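Local structure of cortical-lytic enzyme (4S3J) at residues N130-Y135 with L420-F425; G300-V305 with F394-E399; S104-A109 with K317-Q322. The protein acts as an N-acetylglucosaminidase that degrades partially broken-down spore cortex peptidoglycan during germination, probably recognising its muramic acid delta-lactam residues. All coordinates share one frame; numbering follows the deposited sequence.

The three contacts lie in the glycoside hydrolase family 18 TIM barrel, away from Glu220, the likely proton donor. Interaction 3 is inside the barrel. Interactions 1 and 2 belong to the helices and loops around it. Interaction 3 is central: its centre is about 10 Å from that of interaction 1 and 12 Å from that of interaction 2. Thr134 N probably donates a hydrogen bond to Ser107 O, at 2.9 Å, joining interactions 1 and 3. Met397 CG packs on Met320 CE at 3.8 Å between interactions 2 and 3. The centres of interactions 1 and 2 are about 18 Å apart, yet Asn424 OD1 and Lys398 NZ, 2.9 Å apart, probably form a hydrogen bond.

Interaction 1: residues N130-Y135 with L420-F425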
ATOM      1  N   ASN A 130     -10.373  -6.951  -5.784  1.00 21.04           N
ATOM      2  CA  ASN A 130     -11.353  -7.135  -4.702  1.00 20.93           C
ATOM      3  C   ASN A 130     -11.226  -8.435  -3.878  1.00 18.71           C
ATOM      4  O   ASN A 130     -11.425  -8.415  -2.655  1.00 20.40           O
ATOM      5  CB  ASN A 130     -12.776  -7.057  -5.271  1.00 20.99           C
ATOM      6  CG  ASN A 130     -13.821  -6.874  -4.189  1.00 20.76           C
ATOM      7  OD1 ASN A 130     -13.674  -6.027  -3.306  1.00 19.93           O
ATOM      8  ND2 ASN A 130     -14.856  -7.703  -4.223  1.00 24.18           N
ATOM      9  N   PRO A 131     -10.933  -9.573  -4.525  1.00 22.30           N
ATOM     10  CA  PRO A 131     -10.807 -10.805  -3.735  1.00 24.61           C
ATOM     11  C   PRO A 131      -9.707 -10.739  -2.672  1.00 23.58           C
ATOM     12  O   PRO A 131      -9.795 -11.439  -1.664  1.00 27.82           O
ATOM     13  CB  PRO A 131     -10.465 -11.860  -4.790  1.00 23.31           C
ATOM     14  CG  PRO A 131     -10.940 -11.323  -6.055  1.00 27.79           C
ATOM     15  CD  PRO A 131     -10.812  -9.835  -5.968  1.00 24.74           C
ATOM     16  N   PHE A 132      -8.715  -9.876  -2.886  1.00 18.12           N
ATOM     17  CA  PHE A 132      -7.578  -9.731  -1.983  1.00 20.66           C
ATOM     18  C   PHE A 132      -7.810  -8.704  -0.865  1.00 18.69           C
ATOM     19  O   PHE A 132      -6.881  -8.426  -0.094  1.00 18.68           O
ATOM     20  CB  PHE A 132      -6.314  -9.299  -2.762  1.00 16.38           C
ATOM     21  CG  PHE A 132      -5.899 -10.225  -3.866  1.00 17.93           C
ATOM     22  CD1 PHE A 132      -6.380 -10.062  -5.157  1.00 18.59           C
ATOM     23  CD2 PHE A 132      -4.978 -11.225  -3.616  1.00 22.61           C
ATOM     24  CE1 PHE A 132      -5.972 -10.904  -6.171  1.00 24.11           C
ATOM     25  CE2 PHE A 132      -4.568 -12.071  -4.628  1.00 21.26           C
ATOM     26  CZ  PHE A 132      -5.070 -11.909  -5.906  1.00 32.99           C
ATOM     27  N   LEU A 133      -9.029  -8.155  -0.765  1.00 17.78           N
ATOM     28  CA  LEU A 133      -9.306  -7.021   0.121  1.00 16.15           C
ATOM     29  C   LEU A 133     -10.213  -7.312   1.312  1.00 17.41           C
ATOM     30  O   LEU A 133     -11.247  -7.982   1.187  1.00 20.09           O
ATOM     31  CB  LEU A 133      -9.964  -5.895  -0.662  1.00 15.85           C
ATOM     32  CG  LEU A 133      -9.180  -5.326  -1.831  1.00 16.09           C
ATOM     33  CD1 LEU A 133     -10.006  -4.165  -2.402  1.00 17.57           C
ATOM     34  CD2 LEU A 133      -7.804  -4.868  -1.411  1.00 15.92           C
ATOM     35  N   THR A 134      -9.856  -6.759   2.464  1.00 18.49           N
ATOM     36  CA  THR A 134     -10.793  -6.709   3.578  1.00 18.77           C
ATOM     37  C   THR A 134     -11.765  -5.548   3.360  1.00 18.53           C
ATOM     38  O   THR A 134     -12.982  -5.662   3.616  1.00 18.68           O
ATOM     39  CB  THR A 134     -10.076  -6.531   4.938  1.00 18.70           C
ATOM     40  OG1 THR A 134      -9.006  -7.482   5.061  1.00 20.51           O
ATOM     41  CG2 THR A 134     -11.070  -6.708   6.084  1.00 18.43           C
ATOM     42  N   TYR A 135     -11.202  -4.433   2.885  1.00 18.20           N
ATOM     43  CA  TYR A 135     -11.939  -3.197   2.654  1.00 17.71           C
ATOM     44  C   TYR A 135     -11.632  -2.600   1.285  1.00 19.23           C
ATOM     45  O   TYR A 135     -10.490  -2.648   0.850  1.00 17.74           O
ATOM     46  CB  TYR A 135     -11.579  -2.155   3.711  1.00 19.02           C
ATOM     47  CG  TYR A 135     -11.887  -2.518   5.135  1.00 17.92           C
ATOM     48  CD1 TYR A 135     -13.132  -2.267   5.657  1.00 20.18           C
ATOM     49  CD2 TYR A 135     -10.921  -3.086   5.954  1.00 18.96           C
ATOM     50  CE1 TYR A 135     -13.427  -2.583   6.951  1.00 24.16           C
ATOM     51  CE2 TYR A 135     -11.202  -3.405   7.265  1.00 23.81           C
ATOM     52  CZ  TYR A 135     -12.463  -3.149   7.752  1.00 26.82           C
ATOM     53  OH  TYR A 135     -12.798  -3.452   9.060  1.00 32.82           O
ATOM     54  N   LEU A 420       1.886 -12.033  -3.649  1.00 13.57           N
ATOM     55  CA  LEU A 420       2.704 -12.135  -2.450  1.00 16.46           C
ATOM     56  C   LEU A 420       1.882 -11.867  -1.190  1.00 15.07           C
ATOM     57  O   LEU A 420       2.155 -12.430  -0.139  1.00 15.49           O
ATOM     58  CB  LEU A 420       3.899 -11.190  -2.531  1.00 15.26           C
ATOM     59  CG  LEU A 420       4.995 -11.634  -3.504  1.00 17.71           C
ATOM     60  CD1 LEU A 420       5.982 -10.498  -3.675  1.00 27.97           C
ATOM     61  CD2 LEU A 420       5.670 -12.900  -3.033  1.00 25.65           C
ATOM     62  N   LEU A 421       0.870 -11.002  -1.290  1.00 12.04           N
ATOM     63  CA  LEU A 421       0.021 -10.730  -0.141  1.00 14.87           C
ATOM     64  C   LEU A 421      -0.624 -12.029   0.354  1.00 15.44           C
ATOM     65  O   LEU A 421      -0.613 -12.306   1.568  1.00 16.74           O
ATOM     66  CB  LEU A 421      -1.059  -9.698  -0.502  1.00 15.68           C
ATOM     67  CG  LEU A 421      -1.947  -9.243   0.663  1.00 21.06           C
ATOM     68  CD1 LEU A 421      -1.173  -8.395   1.693  1.00 15.68           C
ATOM     69  CD2 LEU A 421      -3.136  -8.490   0.127  1.00 18.23           C
ATOM     70  N   VAL A 422      -1.200 -12.802  -0.568  1.00 17.83           N
ATOM     71  CA  VAL A 422      -1.866 -14.063  -0.194  1.00 22.11           C
ATOM     72  C   VAL A 422      -0.880 -15.184   0.148  1.00 22.40           C
ATOM     73  O   VAL A 422      -1.228 -16.106   0.907  1.00 21.05           O
ATOM     74  CB  VAL A 422      -2.826 -14.582  -1.300  1.00 29.90           C
ATOM     75  CG1 VAL A 422      -3.914 -13.587  -1.558  1.00 57.79           C
ATOM     76  CG2 VAL A 422      -2.109 -14.888  -2.569  1.00 28.34           C
ATOM     77  N   GLU A 423       0.345 -15.121  -0.373  1.00 18.49           N
ATOM     78  CA  GLU A 423       1.357 -16.104   0.000  1.00 17.66           C
ATOM     79  C   GLU A 423       1.828 -15.871   1.431  1.00 18.75           C
ATOM     80  O   GLU A 423       2.085 -16.814   2.181  1.00 21.19           O
ATOM     81  CB  GLU A 423       2.555 -16.032  -0.943  1.00 20.95           C
ATOM     82  CG  GLU A 423       2.277 -16.570  -2.335  1.00 28.72           C
ATOM     83  CD  GLU A 423       2.044 -18.078  -2.370  1.00 27.55           C
ATOM     84  OE1 GLU A 423       2.734 -18.828  -1.637  1.00 28.80           O
ATOM     85  OE2 GLU A 423       1.159 -18.508  -3.129  1.00 28.96           O
ATOM     86  N   ASN A 424       1.874 -14.604   1.825  1.00 14.88           N
ATOM     87  CA  ASN A 424       2.440 -14.231   3.122  1.00 15.62           C
ATOM     88  C   ASN A 424       1.492 -14.312   4.289  1.00 20.46           C
ATOM     89  O   ASN A 424       1.922 -14.555   5.404  1.00 20.41           O
ATOM     90  CB  ASN A 424       2.971 -12.798   3.063  1.00 14.40           C
ATOM     91  CG  ASN A 424       4.409 -12.725   2.609  1.00 19.20           C
ATOM     92  OD1 ASN A 424       5.327 -12.699   3.423  1.00 17.67           O
ATOM     93  ND2 ASN A 424       4.619 -12.663   1.294  1.00 17.24           N
ATOM     94  N   PHE A 425       0.217 -14.055   4.007  1.00 16.69           N
ATOM     95  CA  PHE A 425      -0.810 -13.835   5.006  1.00 18.70           C
ATOM     96  C   PHE A 425      -2.110 -14.534   4.680  1.00 17.84           C
ATOM     97  O   PHE A 425      -2.425 -14.796   3.519  1.00 19.60           O
ATOM     98  CB  PHE A 425      -1.150 -12.338   5.134  1.00 20.70           C
ATOM     99  CG  PHE A 425       0.009 -11.443   5.504  1.00 18.36           C
ATOM    100  CD1 PHE A 425       0.543 -11.460   6.779  1.00 21.71           C
ATOM    101  CD2 PHE A 425       0.530 -10.546   4.575  1.00 16.21           C
ATOM    102  CE1 PHE A 425       1.586 -10.624   7.116  1.00 24.97           C
ATOM    103  CE2 PHE A 425       1.562  -9.698   4.917  1.00 18.88           C
ATOM    104  CZ  PHE A 425       2.090  -9.736   6.179  1.00 20.19           C
TER
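Phe132 reaches across to Leu421 and Val422 on the last turns of helix 415-424. It sits at the end of a short 3-10 turn, in the loop between helix 120-129 and strand 135-143. Its CB faces the helix and comes to 4.4 Å from CD2 of Leu421. CG turns beside the backbone N (chi1 -58°), and this carries the ring toward Val422. From CG the ring meets the helix along one side. CD2 of Phe132 lies 3.3 Å from CG1 of Val422, a tight approach. CE2 of Phe132 is nearly as close to the same methyl, at 3.5 Å. The methyl is at the ring edge, near the ring plane, and not over a face. The far edge of the ring lies farther off, with CZ of Phe132 4.8 Å from CG1 of Val422.

Leu421 packs at the base of the side chain, beside CB and the carbonyl of Phe132. Its CD2 touches the carbonyl O of Phe132 at 3.8 Å. That carbonyl already accepts a hydrogen bond from Ser107 OG in strand 104-111. The helix end has its own polar brace. Asn424 ND2 donates to Leu420 O at 2.9 Å, with an N-H...O angle of 163°, while Asn424 N reaches the same oxygen from the opposite face of its plane.

Apart from the Phe132 carbonyl against a leucine methyl, the segments meet carbon to carbon, without hydrogen bonds between them. Phe132 O is bonded to Ser107 OG and the Asn424 amide to Leu420 O, so van der Waals packing accounts for the contact.

Interaction 2: residues G300-V305 with F394-E399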
ATOM      1  N   GLY A 300      13.339   2.536   6.465  1.00 16.18           N
ATOM      2  CA  GLY A 300      13.795   3.055   7.747  1.00 17.81           C
ATOM      3  C   GLY A 300      12.824   4.068   8.332  1.00 24.11           C
ATOM      4  O   GLY A 300      12.330   3.905   9.456  1.00 20.16           O
ATOM      5  N   PRO A 301      12.538   5.137   7.574  1.00 21.59           N
ATOM      6  CA  PRO A 301      11.558   6.109   8.066  1.00 18.83           C
ATOM      7  C   PRO A 301      10.176   5.504   8.281  1.00 19.87           C
ATOM      8  O   PRO A 301       9.488   5.893   9.228  1.00 21.70           O
ATOM      9  CB  PRO A 301      11.547   7.169   6.973  1.00 18.04           C
ATOM     10  CG  PRO A 301      12.913   7.112   6.409  1.00 20.36           C
ATOM     11  CD  PRO A 301      13.283   5.659   6.414  1.00 21.48           C
ATOM     12  N   VAL A 302       9.765   4.550   7.456  1.00 18.46           N
ATOM     13  CA  VAL A 302       8.463   3.934   7.664  1.00 16.19           C
ATOM     14  C   VAL A 302       8.439   3.202   9.016  1.00 22.16           C
ATOM     15  O   VAL A 302       7.491   3.347   9.786  1.00 19.56           O
ATOM     16  CB  VAL A 302       8.098   2.979   6.511  1.00 18.82           C
ATOM     17  CG1 VAL A 302       6.877   2.138   6.857  1.00 18.35           C
ATOM     18  CG2 VAL A 302       7.858   3.770   5.230  1.00 17.09           C
ATOM     19  N   LYS A 303       9.500   2.463   9.314  1.00 18.62           N
ATOM     20  CA  LYS A 303       9.623   1.773  10.603  1.00 17.81           C
ATOM     21  C   LYS A 303       9.553   2.786  11.756  1.00 20.39           C
ATOM     22  O   LYS A 303       8.891   2.531  12.763  1.00 22.51           O
ATOM     23  CB  LYS A 303      10.923   0.955  10.675  1.00 19.43           C
ATOM     24  CG  LYS A 303      11.174   0.307  12.027  1.00 21.09           C
ATOM     25  CD  LYS A 303      12.341  -0.655  11.984  1.00 19.29           C
ATOM     26  CE  LYS A 303      12.570  -1.273  13.362  1.00 25.58           C
ATOM     27  NZ  LYS A 303      13.680  -2.256  13.296  1.00 28.82           N
ATOM     28  N   GLU A 304      10.214   3.939  11.606  1.00 18.24           N
ATOM     29  CA  GLU A 304      10.179   4.982  12.653  1.00 19.44           C
ATOM     30  C   GLU A 304       8.757   5.445  12.933  1.00 24.65           C
ATOM     31  O   GLU A 304       8.367   5.664  14.095  1.00 23.39           O
ATOM     32  CB  GLU A 304      11.035   6.176  12.259  1.00 27.92           C
ATOM     33  CG  GLU A 304      12.534   5.911  12.243  1.00 43.72           C
ATOM     34  CD  GLU A 304      13.343   7.169  11.952  1.00 70.51           C
ATOM     35  OE1 GLU A 304      12.880   8.275  12.303  1.00 73.88           O
ATOM     36  OE2 GLU A 304      14.437   7.050  11.365  1.00 86.80           O
ATOM     37  N   VAL A 305       7.987   5.626  11.867  1.00 20.51           N
ATOM     38  CA  VAL A 305       6.591   6.039  12.004  1.00 20.02           C
ATOM     39  C   VAL A 305       5.764   4.946  12.681  1.00 20.04           C
ATOM     40  O   VAL A 305       4.962   5.239  13.566  1.00 20.99           O
ATOM     41  CB  VAL A 305       5.946   6.410  10.627  1.00 18.62           C
ATOM     42  CG1 VAL A 305       4.446   6.648  10.783  1.00 18.82           C
ATOM     43  CG2 VAL A 305       6.596   7.644  10.039  1.00 22.10           C
ATOM     44  N   PHE A 394       6.169  -6.333   4.005  1.00 14.31           N
ATOM     45  CA  PHE A 394       5.389  -7.384   4.667  1.00 15.32           C
ATOM     46  C   PHE A 394       6.144  -7.887   5.910  1.00 18.29           C
ATOM     47  O   PHE A 394       5.531  -8.101   6.964  1.00 16.65           O
ATOM     48  CB  PHE A 394       5.122  -8.560   3.723  1.00 15.68           C
ATOM     49  CG  PHE A 394       4.125  -8.278   2.604  1.00 13.99           C
ATOM     50  CD1 PHE A 394       3.268  -7.167   2.608  1.00 14.57           C
ATOM     51  CD2 PHE A 394       4.086  -9.135   1.498  1.00 17.22           C
ATOM     52  CE1 PHE A 394       2.358  -6.963   1.581  1.00 13.67           C
ATOM     53  CE2 PHE A 394       3.195  -8.923   0.471  1.00 17.55           C
ATOM     54  CZ  PHE A 394       2.327  -7.816   0.507  1.00 15.42           C
ATOM     55  N   ASN A 395       7.455  -8.101   5.794  1.00 16.42           N
ATOM     56  CA  ASN A 395       8.258  -8.570   6.933  1.00 17.42           C
ATOM     57  C   ASN A 395       8.292  -7.520   8.058  1.00 17.67           C
ATOM     58  O   ASN A 395       8.271  -7.862   9.246  1.00 18.53           O
ATOM     59  CB  ASN A 395       9.666  -8.925   6.486  1.00 17.74           C
ATOM     60  CG  ASN A 395       9.704 -10.187   5.633  1.00 20.57           C
ATOM     61  OD1 ASN A 395       8.689 -10.884   5.467  1.00 16.55           O
ATOM     62  ND2 ASN A 395      10.864 -10.469   5.069  1.00 17.09           N
ATOM     63  N   LEU A 396       8.325  -6.240   7.690  1.00 16.84           N
ATOM     64  CA  LEU A 396       8.246  -5.175   8.691  1.00 17.21           C
ATOM     65  C   LEU A 396       6.920  -5.235   9.464  1.00 19.60           C
ATOM     66  O   LEU A 396       6.894  -5.066  10.697  1.00 19.87           O
ATOM     67  CB  LEU A 396       8.415  -3.820   8.024  1.00 16.62           C
ATOM     68  CG  LEU A 396       8.242  -2.580   8.910  1.00 16.31           C
ATOM     69  CD1 LEU A 396       9.311  -2.570  10.014  1.00 24.45           C
ATOM     70  CD2 LEU A 396       8.320  -1.315   8.093  1.00 16.94           C
ATOM     71  N   MET A 397       5.824  -5.487   8.749  1.00 16.68           N
ATOM     72  CA  MET A 397       4.503  -5.598   9.373  1.00 17.36           C
ATOM     73  C   MET A 397       4.513  -6.725  10.391  1.00 19.02           C
ATOM     74  O   MET A 397       3.993  -6.581  11.497  1.00 20.60           O
ATOM     75  CB  MET A 397       3.420  -5.854   8.329  1.00 17.92           C
ATOM     76  CG  MET A 397       3.192  -4.683   7.365  1.00 21.24           C
ATOM     77  SD  MET A 397       2.128  -5.154   5.972  1.00 20.03           S
ATOM     78  CE  MET A 397       0.663  -5.729   6.844  1.00 21.11           C
ATOM     79  N   LYS A 398       5.118  -7.836  10.011  1.00 17.86           N
ATOM     80  CA  LYS A 398       5.211  -8.985  10.907  1.00 18.91           C
ATOM     81  C   LYS A 398       6.004  -8.647  12.162  1.00 23.57           C
ATOM     82  O   LYS A 398       5.574  -8.968  13.283  1.00 24.40           O
ATOM     83  CB  LYS A 398       5.860 -10.180  10.186  1.00 19.90           C
ATOM     84  CG  LYS A 398       5.050 -10.695   9.002  1.00 17.70           C
ATOM     85  CD  LYS A 398       5.789 -11.769   8.241  1.00 16.93           C
ATOM     86  CE  LYS A 398       5.183 -12.003   6.839  1.00 19.92           C
ATOM     87  NZ  LYS A 398       5.842 -13.194   6.184  1.00 17.56           N
ATOM     88  N   GLU A 399       7.162  -8.019  11.980  1.00 19.74           N
ATOM     89  CA  GLU A 399       8.023  -7.680  13.102  1.00 23.67           C
ATOM     90  C   GLU A 399       7.318  -6.735  14.063  1.00 21.98           C
ATOM     91  O   GLU A 399       7.421  -6.894  15.275  1.00 25.66           O
ATOM     92  CB  GLU A 399       9.320  -7.041  12.618  1.00 25.13           C
ATOM     93  CG  GLU A 399      10.234  -7.958  11.829  1.00 27.28           C
ATOM     94  CD  GLU A 399      11.361  -7.195  11.156  1.00 42.17           C
ATOM     95  OE1 GLU A 399      11.148  -6.024  10.777  1.00 26.54           O
ATOM     96  OE2 GLU A 399      12.460  -7.754  10.995  1.00 48.91           O
TER
HETATM   97  O   HOH W   1      11.230  -4.154  12.814  1.00 27.34           O
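Leu396 of helix 387-400 points at helix 299-312 and buries more surface here than any other residue. Its two methyls divide the work between Lys303 and Val302. CG of Leu396 lies anti to the backbone N (chi1 175°), which, with chi2 at 62°, places both methyls at helix 299-312.

CD1 of Leu396 lies against the aliphatic stem of Lys303. CD1 of Leu396 is 3.9 Å from CB of Lys303. CG and CD of Lys303 follow at 4.0 and 4.1 Å from CD1 of Leu396, so one methyl rests on three successive methylene groups. CD2 of Leu396 goes to the neighbouring residue and meets CG1 of Val302 at 3.9 Å. It also comes near the backbone N of Lys303, so this methyl lies beside the backbone as well as the valine.

Lys303 adds a polar part, being partly exposed. All four of its torsions are close to 180°, so the chain is stretched and carries NZ beyond the leucine. NZ of Lys303 makes a weak 3.1 Å bond to a water, and that water donates to OE1 of Glu399 at 2.8 Å. NZ of Lys303 and OE1 of Glu399 are themselves 5.2 Å apart, so the opposite charges meet through the water and not as a direct salt bridge. The other oxygen, OE2 of Glu399, is hydrogen-bonded to Tyr64 OH of the second LysM domain, so this carboxylate also links the barrel to that domain.

The Val302-Leu396 part is buried and apolar. Val302 also touches Trp286. Such packing between helices that precede adjacent parallel strands, here 318-330 and 404-408, belongs to the outer helical layer of a TIM barrel.

Interaction 3: residues S104-A109 with K317-Q322; sequences SVESIA and KIMMGQ
The carboxylate of Glu106 is approached by the methyl CE of Met319, which lies out of the carboxylate plane, off to the OE1 side and not over the middle of the group. CE of Met319 is 4.0 Å from OE1 of Glu106. At the other oxygen, OE2 of Glu106 forms a salt bridge with Lys430, so the two oxygens have different surroundings. This is the interior of the TIM barrel. Strands 104-111 and 318-330 are not direct neighbours: strand 404-408 pairs in parallel with both, and the side chains meet across it.

Met319 makes the bridge and has more surface buried here than either partner. Its chain bends at the second torsion (chi2 -68°), turning SD and CE toward Glu106. CE of Met319 also approaches CB of Glu106 at 4.2 Å, so the methyl lies alongside the base of the glutamate as well as its carboxylate. Closer to the backbone, Met319 meets a second residue of the same strand face, Ile108. These two side chains cross at about a right angle. Glu106 thus meets Met319 at the tip methyl, and Ile108 meets it near the backbone. The second touch is CD1 of Ile108 to CG of Met319 at 4.1 Å.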
ATOM      1  N   SER A 104      -2.849 -13.590  10.151  1.00 22.30           N
ATOM      2  CA  SER A 104      -3.913 -12.872   9.465  1.00 23.73           C
ATOM      3  C   SER A 104      -3.495 -11.439   9.217  1.00 24.69           C
ATOM      4  O   SER A 104      -2.657 -10.892   9.937  1.00 26.08           O
ATOM      5  CB  SER A 104      -5.211 -12.889  10.282  1.00 31.83           C
ATOM      6  OG  SER A 104      -5.764 -14.189  10.319  1.00 50.04           O
ATOM      7  N   VAL A 105      -4.092 -10.839   8.200  1.00 19.82           N
ATOM      8  CA  VAL A 105      -3.879  -9.424   7.894  1.00 20.76           C
ATOM      9  C   VAL A 105      -5.196  -8.813   7.420  1.00 21.36           C
ATOM     10  O   VAL A 105      -6.041  -9.500   6.842  1.00 18.58           O
ATOM     11  CB  VAL A 105      -2.762  -9.246   6.813  1.00 22.53           C
ATOM     12  CG1 VAL A 105      -3.250  -9.631   5.416  1.00 22.95           C
ATOM     13  CG2 VAL A 105      -2.226  -7.839   6.810  1.00 27.45           C
ATOM     14  N   GLU A 106      -5.379  -7.521   7.663  1.00 20.12           N
ATOM     15  CA  GLU A 106      -6.448  -6.778   7.012  1.00 19.96           C
ATOM     16  C   GLU A 106      -5.818  -5.918   5.934  1.00 19.62           C
ATOM     17  O   GLU A 106      -4.759  -5.332   6.151  1.00 18.28           O
ATOM     18  CB  GLU A 106      -7.250  -5.931   8.009  1.00 19.15           C
ATOM     19  CG  GLU A 106      -7.982  -6.804   9.025  1.00 18.45           C
ATOM     20  CD  GLU A 106      -9.070  -6.102   9.818  1.00 23.40           C
ATOM     21  OE1 GLU A 106      -9.334  -4.918   9.578  1.00 27.93           O
ATOM     22  OE2 GLU A 106      -9.687  -6.768  10.673  1.00 35.35           O
ATOM     23  N   SER A 107      -6.457  -5.887   4.770  1.00 15.55           N
ATOM     24  CA  SER A 107      -5.967  -5.143   3.617  1.00 15.68           C
ATOM     25  C   SER A 107      -7.022  -4.150   3.169  1.00 19.04           C
ATOM     26  O   SER A 107      -8.201  -4.471   3.161  1.00 18.02           O
ATOM     27  CB  SER A 107      -5.619  -6.107   2.478  1.00 19.60           C
ATOM     28  OG  SER A 107      -6.759  -6.881   2.150  1.00 18.90           O
ATOM     29  N   ILE A 108      -6.579  -2.959   2.765  1.00 15.56           N
ATOM     30  CA  ILE A 108      -7.433  -1.937   2.190  1.00 14.05           C
ATOM     31  C   ILE A 108      -6.858  -1.536   0.849  1.00 15.03           C
ATOM     32  O   ILE A 108      -5.640  -1.535   0.697  1.00 15.63           O
ATOM     33  CB  ILE A 108      -7.513  -0.668   3.055  1.00 15.13           C
ATOM     34  CG1 ILE A 108      -7.964  -1.014   4.479  1.00 20.43           C
ATOM     35  CG2 ILE A 108      -8.424   0.377   2.395  1.00 16.59           C
ATOM     36  CD1 ILE A 108      -7.665   0.092   5.450  1.00 24.29           C
ATOM     37  N   ALA A 109      -7.706  -1.233  -0.124  1.00 14.77           N
ATOM     38  CA  ALA A 109      -7.247  -0.526  -1.324  1.00 13.86           C
ATOM     39  C   ALA A 109      -8.177   0.630  -1.660  1.00 14.88           C
ATOM     40  O   ALA A 109      -9.396   0.498  -1.581  1.00 16.56           O
ATOM     41  CB  ALA A 109      -7.143  -1.457  -2.503  1.00 16.53           C
ATOM     42  N   LYS A 317      -4.571  -1.626  15.703  1.00 22.85           N
ATOM     43  CA  LYS A 317      -5.337  -0.565  15.072  1.00 19.70           C
ATOM     44  C   LYS A 317      -4.601   0.089  13.900  1.00 22.14           C
ATOM     45  O   LYS A 317      -5.176   0.908  13.193  1.00 24.22           O
ATOM     46  CB  LYS A 317      -5.704   0.516  16.082  1.00 24.15           C
ATOM     47  CG  LYS A 317      -6.664   0.051  17.125  1.00 24.82           C
ATOM     48  CD  LYS A 317      -7.311   1.233  17.844  1.00 24.35           C
ATOM     49  CE  LYS A 317      -8.325   0.757  18.896  1.00 24.39           C
ATOM     50  NZ  LYS A 317      -9.101   1.867  19.515  1.00 25.25           N
ATOM     51  N   ILE A 318      -3.332  -0.257  13.714  1.00 23.01           N
ATOM     52  CA  ILE A 318      -2.507   0.438  12.723  1.00 20.21           C
ATOM     53  C   ILE A 318      -2.530  -0.244  11.349  1.00 17.08           C
ATOM     54  O   ILE A 318      -2.160  -1.424  11.220  1.00 19.33           O
ATOM     55  CB  ILE A 318      -1.043   0.562  13.205  1.00 22.26           C
ATOM     56  CG1 ILE A 318      -0.983   1.376  14.494  1.00 23.70           C
ATOM     57  CG2 ILE A 318      -0.176   1.220  12.113  1.00 20.97           C
ATOM     58  CD1 ILE A 318       0.347   1.312  15.231  1.00 24.76           C
ATOM     59  N   MET A 319      -2.964   0.514  10.341  1.00 17.00           N
ATOM     60  CA  MET A 319      -2.858   0.107   8.945  1.00 18.85           C
ATOM     61  C   MET A 319      -1.762   0.930   8.299  1.00 18.96           C
ATOM     62  O   MET A 319      -1.849   2.155   8.245  1.00 19.55           O
ATOM     63  CB  MET A 319      -4.177   0.293   8.190  1.00 18.64           C
ATOM     64  CG  MET A 319      -5.399  -0.359   8.833  1.00 18.35           C
ATOM     65  SD  MET A 319      -5.311  -2.170   8.787  1.00 25.40           S
ATOM     66  CE  MET A 319      -6.224  -2.584  10.283  1.00 42.40           C
ATOM     67  N   MET A 320      -0.722   0.247   7.836  1.00 16.44           N
ATOM     68  CA  MET A 320       0.412   0.887   7.171  1.00 17.56           C
ATOM     69  C   MET A 320       0.061   1.282   5.744  1.00 16.82           C
ATOM     70  O   MET A 320      -0.262   0.424   4.916  1.00 15.74           O
ATOM     71  CB  MET A 320       1.621  -0.065   7.165  1.00 17.31           C
ATOM     72  CG  MET A 320       2.877   0.505   6.492  1.00 14.75           C
ATOM     73  SD  MET A 320       4.166  -0.753   6.314  1.00 18.66           S
ATOM     74  CE  MET A 320       3.493  -1.730   4.978  1.00 17.53           C
ATOM     75  N   GLY A 321       0.138   2.573   5.444  1.00 17.19           N
ATOM     76  CA  GLY A 321      -0.061   3.041   4.081  1.00 13.60           C
ATOM     77  C   GLY A 321       1.050   2.568   3.170  1.00 17.52           C
ATOM     78  O   GLY A 321       2.218   2.567   3.556  1.00 15.73           O
ATOM     79  N   GLN A 322       0.677   2.109   1.974  1.00 15.44           N
ATOM     80  CA  GLN A 322       1.646   1.642   0.993  1.00 17.33           C
ATOM     81  C   GLN A 322       1.301   2.138  -0.401  1.00 14.59           C
ATOM     82  O   GLN A 322       0.235   1.840  -0.918  1.00 13.87           O
ATOM     83  CB  GLN A 322       1.701   0.120   0.997  1.00 13.33           C
ATOM     84  CG  GLN A 322       2.698  -0.457   0.003  1.00 13.37           C
ATOM     85  CD  GLN A 322       4.137  -0.057   0.321  1.00 16.77           C
ATOM     86  OE1 GLN A 322       4.592  -0.177   1.463  1.00 16.29           O
ATOM     87  NE2 GLN A 322       4.854   0.430  -0.691  1.00 16.53           N
TER